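Local coordinates for protein putative oxidoreductase (Thermus thermophilus, PDB 2ISM) that is a putative oxidoreductase built as a six-bladed beta-propeller that binds a calcium ion, at residues G183-G188 with E195-G200; V330-R335 with R347-L352. All coordinates share one frame; numbering follows the deposited sequence.

Contact 1: residues G183-G188 with E195-G200; sequences GNPFLG and EVYSLG
The type I turn N184-L187 lies against the backbone at V196 and Y197, with the CA atoms of N184 and Y197 6.1 Å apart, yet no direct hydrogen bond joins the two segments. A water bridges them instead: it accepts from F186 N at 2.8 Å and donates to V196 O at 2.7 Å. The same carbonyl is brushed by the P185 ring, whose CG stands 3.3 Å from V196 O and also meets Y197 O, while P185 CD touches the Y197 ring. F186 carries the apolar part. With CG anti to the carbonyl carbon (chi1 -53°), its ring reaches back to the strand, where CE2 meets V196 CG1 at 3.7 Å and CZ meets L199 CD2 at 4.0 Å. The P185 CB lies over one face of that ring, toward the rim, so the turn packs on itself as well as on the strand. L164 touches F186 too. Y197 makes an edge-to-face pair with Y149, and Y197 and S198 both sit opposite I171, a classic beta bulge. The whole is a connecting loop folded back onto the bulged outermost strand of a four-stranded beta-propeller blade.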
loop_
_atom_site.group_PDB
_atom_site.type_symbol
_atom_site.label_atom_id
_atom_site.label_comp_id
_atom_site.label_asym_id
_atom_site.label_seq_id
_atom_site.Cartn_x
_atom_site.Cartn_y
_atom_site.Cartn_z
ATOM N N GLY B 183 -21.215 24.032 11.354
ATOM C CA GLY B 183 -21.914 22.993 10.628
ATOM C C GLY B 183 -22.188 21.764 11.480
ATOM O O GLY B 183 -22.756 20.795 10.983
ATOM N N ASN B 184 -21.777 21.779 12.749
ATOM C CA ASN B 184 -22.041 20.636 13.622
ATOM C C ASN B 184 -23.555 20.415 13.684
ATOM O O ASN B 184 -24.335 21.368 13.654
ATOM C CB ASN B 184 -21.473 20.866 15.027
ATOM C CG ASN B 184 -20.072 20.279 15.200
ATOM O OD1 ASN B 184 -19.512 20.302 16.297
ATOM N ND2 ASN B 184 -19.508 19.747 14.122
ATOM N N PRO B 185 -23.984 19.149 13.785
ATOM C CA PRO B 185 -25.390 18.730 13.838
ATOM C C PRO B 185 -26.327 19.289 14.907
ATOM O O PRO B 185 -27.529 19.412 14.661
ATOM C CB PRO B 185 -25.283 17.208 13.922
ATOM C CG PRO B 185 -24.035 17.020 14.725
ATOM C CD PRO B 185 -23.094 18.005 14.061
ATOM N N PHE B 186 -25.801 19.635 16.077
ATOM C CA PHE B 186 -26.654 20.119 17.160
ATOM C C PHE B 186 -26.373 21.546 17.597
ATOM O O PHE B 186 -26.697 21.940 18.719
ATOM C CB PHE B 186 -26.523 19.169 18.354
ATOM C CG PHE B 186 -26.772 17.729 18.001
ATOM C CD1 PHE B 186 -28.048 17.295 17.654
ATOM C CD2 PHE B 186 -25.723 16.812 17.976
ATOM C CE1 PHE B 186 -28.280 15.967 17.285
ATOM C CE2 PHE B 186 -25.942 15.481 17.609
ATOM C CZ PHE B 186 -27.223 15.058 17.262
ATOM N N LEU B 187 -25.789 22.322 16.693
ATOM C CA LEU B 187 -25.437 23.708 16.963
ATOM C C LEU B 187 -26.579 24.592 17.464
ATOM O O LEU B 187 -26.369 25.458 18.318
ATOM C CB LEU B 187 -24.819 24.321 15.705
ATOM C CG LEU B 187 -23.421 24.934 15.842
ATOM C CD1 LEU B 187 -22.581 24.149 16.842
ATOM C CD2 LEU B 187 -22.758 24.958 14.474
ATOM N N GLY B 188 -27.788 24.377 16.960
ATOM C CA GLY B 188 -28.891 25.220 17.389
ATOM C C GLY B 188 -29.780 24.726 18.516
ATOM O O GLY B 188 -30.487 25.522 19.138
ATOM N N GLU B 195 -20.509 20.799 20.694
ATOM C CA GLU B 195 -19.319 20.081 20.242
ATOM C C GLU B 195 -19.633 18.686 19.694
ATOM O O GLU B 195 -18.826 18.107 18.970
ATOM C CB GLU B 195 -18.309 19.938 21.388
ATOM C CG GLU B 195 -17.848 21.258 22.001
ATOM C CD GLU B 195 -18.753 21.740 23.122
ATOM O OE1 GLU B 195 -19.883 21.226 23.248
ATOM O OE2 GLU B 195 -18.327 22.640 23.877
ATOM N N VAL B 196 -20.805 18.154 20.030
ATOM C CA VAL B 196 -21.180 16.805 19.598
ATOM C C VAL B 196 -21.358 16.592 18.100
ATOM O O VAL B 196 -22.111 17.312 17.443
ATOM C CB VAL B 196 -22.473 16.336 20.301
ATOM C CG1 VAL B 196 -22.924 14.990 19.737
ATOM C CG2 VAL B 196 -22.230 16.218 21.791
ATOM N N TYR B 197 -20.657 15.589 17.577
ATOM C CA TYR B 197 -20.731 15.239 16.167
ATOM C C TYR B 197 -21.613 13.997 16.033
ATOM O O TYR B 197 -22.490 13.946 15.170
ATOM C CB TYR B 197 -19.337 14.954 15.616
ATOM C CG TYR B 197 -19.286 14.797 14.111
ATOM C CD1 TYR B 197 -19.494 15.890 13.268
ATOM C CD2 TYR B 197 -19.006 13.559 13.531
ATOM C CE1 TYR B 197 -19.418 15.755 11.880
ATOM C CE2 TYR B 197 -18.930 13.410 12.148
ATOM C CZ TYR B 197 -19.132 14.511 11.331
ATOM O OH TYR B 197 -19.026 14.373 9.968
ATOM N N SER B 198 -21.365 12.994 16.878
ATOM C CA SER B 198 -22.168 11.767 16.885
ATOM C C SER B 198 -22.324 11.279 18.327
ATOM O O SER B 198 -21.511 11.604 19.189
ATOM C CB SER B 198 -21.530 10.672 16.011
ATOM O OG SER B 198 -20.281 10.239 16.514
ATOM N N LEU B 199 -23.376 10.513 18.595
ATOM C CA LEU B 199 -23.618 10.026 19.952
ATOM C C LEU B 199 -23.955 8.540 19.968
ATOM O O LEU B 199 -23.969 7.891 18.927
ATOM C CB LEU B 199 -24.764 10.815 20.602
ATOM C CG LEU B 199 -26.163 10.648 19.993
ATOM C CD1 LEU B 199 -27.212 11.062 21.017
ATOM C CD2 LEU B 199 -26.290 11.469 18.717
ATOM N N GLY B 200 -24.232 8.010 21.155
ATOM C CA GLY B 200 -24.567 6.601 21.274
ATOM C C GLY B 200 -23.368 5.676 21.176
ATOM O O GLY B 200 -23.473 4.563 20.655
HETATM O O HOH W 1 -23.371 19.675 17.456
#

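Contact 2: residues V330-R335 with R347-L352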
loop_
_atom_site.group_PDB
_atom_site.type_symbol
_atom_site.label_atom_id
_atom_site.label_comp_id
_atom_site.label_asym_id
_atom_site.label_seq_id
_atom_site.Cartn_x
_atom_site.Cartn_y
_atom_site.Cartn_z
ATOM N N VAL B 330 2.232 0.235 13.845
ATOM C CA VAL B 330 1.363 -0.335 14.861
ATOM C C VAL B 330 2.102 -0.355 16.194
ATOM O O VAL B 330 3.327 -0.467 16.220
ATOM C CB VAL B 330 0.954 -1.777 14.483
ATOM C CG1 VAL B 330 0.127 -2.395 15.592
ATOM C CG2 VAL B 330 0.158 -1.764 13.177
ATOM N N THR B 331 1.369 -0.220 17.296
ATOM C CA THR B 331 1.997 -0.264 18.614
ATOM C C THR B 331 1.391 -1.401 19.426
ATOM O O THR B 331 0.247 -1.799 19.197
ATOM C CB THR B 331 1.812 1.052 19.403
ATOM O OG1 THR B 331 0.433 1.208 19.775
ATOM C CG2 THR B 331 2.260 2.241 18.565
ATOM N N THR B 332 2.165 -1.932 20.367
ATOM C CA THR B 332 1.691 -3.019 21.210
ATOM C C THR B 332 1.216 -2.449 22.546
ATOM O O THR B 332 1.634 -1.361 22.961
ATOM C CB THR B 332 2.790 -4.068 21.449
ATOM O OG1 THR B 332 3.897 -3.458 22.113
ATOM C CG2 THR B 332 3.273 -4.643 20.122
ATOM N N SER B 333 0.336 -3.184 23.214
ATOM C CA SER B 333 -0.226 -2.722 24.475
ATOM C C SER B 333 -0.067 -3.679 25.644
ATOM O O SER B 333 -0.723 -3.529 26.679
ATOM C CB SER B 333 -1.660 -2.248 24.228
ATOM O OG SER B 333 -2.166 -1.509 25.320
ATOM N N ASN B 334 0.812 -4.659 25.470
ATOM C CA ASN B 334 1.075 -5.674 26.485
ATOM C C ASN B 334 1.293 -5.250 27.928
ATOM O O ASN B 334 1.132 -6.056 28.846
ATOM C CB ASN B 334 2.250 -6.530 26.018
ATOM C CG ASN B 334 2.015 -7.113 24.647
ATOM O OD1 ASN B 334 2.876 -7.045 23.766
ATOM N ND2 ASN B 334 0.842 -7.693 24.456
ATOM N N ARG B 335 1.652 -3.989 28.130
ATOM C CA ARG B 335 1.901 -3.490 29.476
ATOM C C ARG B 335 0.765 -2.634 30.035
ATOM O O ARG B 335 0.955 -1.924 31.022
ATOM C CB ARG B 335 3.212 -2.695 29.488
ATOM C CG ARG B 335 4.421 -3.515 29.055
ATOM C CD ARG B 335 5.684 -2.669 28.962
ATOM N NE ARG B 335 6.054 -2.080 30.247
ATOM C CZ ARG B 335 7.056 -1.224 30.413
ATOM N NH1 ARG B 335 7.794 -0.857 29.373
ATOM N NH2 ARG B 335 7.320 -0.728 31.617
ATOM N N ARG B 347 6.349 -2.127 21.790
ATOM C CA ARG B 347 7.057 -1.539 20.692
ATOM C C ARG B 347 6.201 -0.842 19.666
ATOM O O ARG B 347 4.974 -0.995 19.623
ATOM C CB ARG B 347 7.685 -2.728 19.962
ATOM C CG ARG B 347 8.369 -3.783 20.825
ATOM C CD ARG B 347 8.757 -4.979 19.948
ATOM N NE ARG B 347 9.848 -5.771 20.513
ATOM C CZ ARG B 347 9.735 -6.564 21.571
ATOM N NH1 ARG B 347 8.570 -6.684 22.191
ATOM N NH2 ARG B 347 10.792 -7.228 22.015
ATOM N N VAL B 348 6.890 -0.085 18.832
ATOM C CA VAL B 348 6.291 0.591 17.708
ATOM C C VAL B 348 6.779 -0.315 16.581
ATOM O O VAL B 348 7.984 -0.511 16.422
ATOM C CB VAL B 348 6.881 1.992 17.517
ATOM C CG1 VAL B 348 6.437 2.558 16.177
ATOM C CG2 VAL B 348 6.432 2.904 18.652
ATOM N N LEU B 349 5.848 -0.890 15.831
ATOM C CA LEU B 349 6.206 -1.780 14.736
ATOM C C LEU B 349 5.904 -1.127 13.398
ATOM O O LEU B 349 4.935 -0.381 13.265
ATOM C CB LEU B 349 5.427 -3.095 14.849
ATOM C CG LEU B 349 5.543 -3.852 16.176
ATOM C CD1 LEU B 349 4.616 -5.049 16.163
ATOM C CD2 LEU B 349 6.989 -4.298 16.397
ATOM N N ARG B 350 6.743 -1.410 12.408
ATOM C CA ARG B 350 6.557 -0.865 11.071
ATOM C C ARG B 350 6.315 -2.032 10.120
ATOM O O ARG B 350 7.133 -2.946 10.034
ATOM C CB ARG B 350 7.800 -0.079 10.651
ATOM C CG ARG B 350 7.711 0.577 9.280
ATOM C CD ARG B 350 8.840 1.580 9.121
ATOM N NE ARG B 350 10.127 0.976 9.450
ATOM C CZ ARG B 350 11.163 1.640 9.953
ATOM N NH1 ARG B 350 11.073 2.941 10.190
ATOM N NH2 ARG B 350 12.291 0.997 10.224
ATOM N N LEU B 351 5.185 -2.003 9.422
ATOM C CA LEU B 351 4.832 -3.066 8.490
ATOM C C LEU B 351 4.998 -2.598 7.051
ATOM O O LEU B 351 4.275 -1.715 6.588
ATOM C CB LEU B 351 3.394 -3.529 8.735
ATOM C CG LEU B 351 3.175 -4.437 9.953
ATOM C CD1 LEU B 351 3.633 -3.732 11.225
ATOM C CD2 LEU B 351 1.704 -4.812 10.048
ATOM N N LEU B 352 5.963 -3.203 6.362
ATOM C CA LEU B 352 6.292 -2.876 4.976
ATOM C C LEU B 352 6.705 -1.425 4.771
ATOM O O LEU B 352 7.690 -1.198 4.040
ATOM C CB LEU B 352 5.128 -3.210 4.044
ATOM C CG LEU B 352 4.864 -4.699 3.801
ATOM C CD1 LEU B 352 4.459 -4.890 2.349
ATOM C CD2 LEU B 352 6.112 -5.519 4.096
HETATM O O HOH W 2 5.821 -5.741 22.085
#
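Two neighbouring strands of the blade that joins the chain ends of the propeller meet here: V330-T332 runs antiparallel to V348-L351, with V330 paired to L349 and T331 to V348. V330 and L349 form a hydrogen-bonded pair. L349 N gives a short, nearly straight bond of 2.6 Å to V330 O, and V330 N returns one of 2.8 Å to L349 O, tilted 19° from the carbonyl plane. Beyond T331, T332 N donates to R347 O at 3.1 Å, with an N-H...O angle of 148°. R347 O is also approached by the CA of T331, at 3.2 Å, a CA-H...O contact in the non-hydrogen-bonded part of the ladder.

V330 and L349 point to one face of the sheet. There V330 CG2 makes an apolar contact with L351 CD1 at 4.4 Å, while L349 CB packs against the backbone carbonyl O of V330. T331 and V348 point to the opposite face, where T331 CG2 meets V348 CG2 and both residues lean on L36 of another blade.

At the strand end the contact turns polar. The T332 OG1 lies between the backbone N and the carbonyl carbon (chi1 61°), which turns it toward the R347 end of the partner strand; it is hydrogen-bonded to D346 and, at 3.0 Å, to a water. The same water accepts from R347 NH1 at 2.9 Å, in the guanidinium plane, while R347 NE is held in a salt bridge by E25. Since E25 belongs to strand 23-27, and V348 bonds through its backbone to V26 and V27, the N-terminal strand is zipped onto the C-terminal one, the Velcro closure of a beta-propeller.

Overall arrangement
Contact 1 and contact 2 lie on opposite sides of the propeller's centre, their centres 34 Å apart and their nearest atoms about 23 Å apart, so neither touches the other. Along the chain they follow in series. Contact 1 packs a loop on an outermost strand of its blade, whereas contact 2 pairs the two middle strands of the blade that strand 23-27 completes to close the ring. Contact 1 lies nearer the neighbourhood of the calcium ion without touching it: the side chain of L199 is about 11 Å away, and Y197 and S198 touch I237 on strand 232-237, which also carries the calcium-site residue E233; Y243 is the other protein residue of that site.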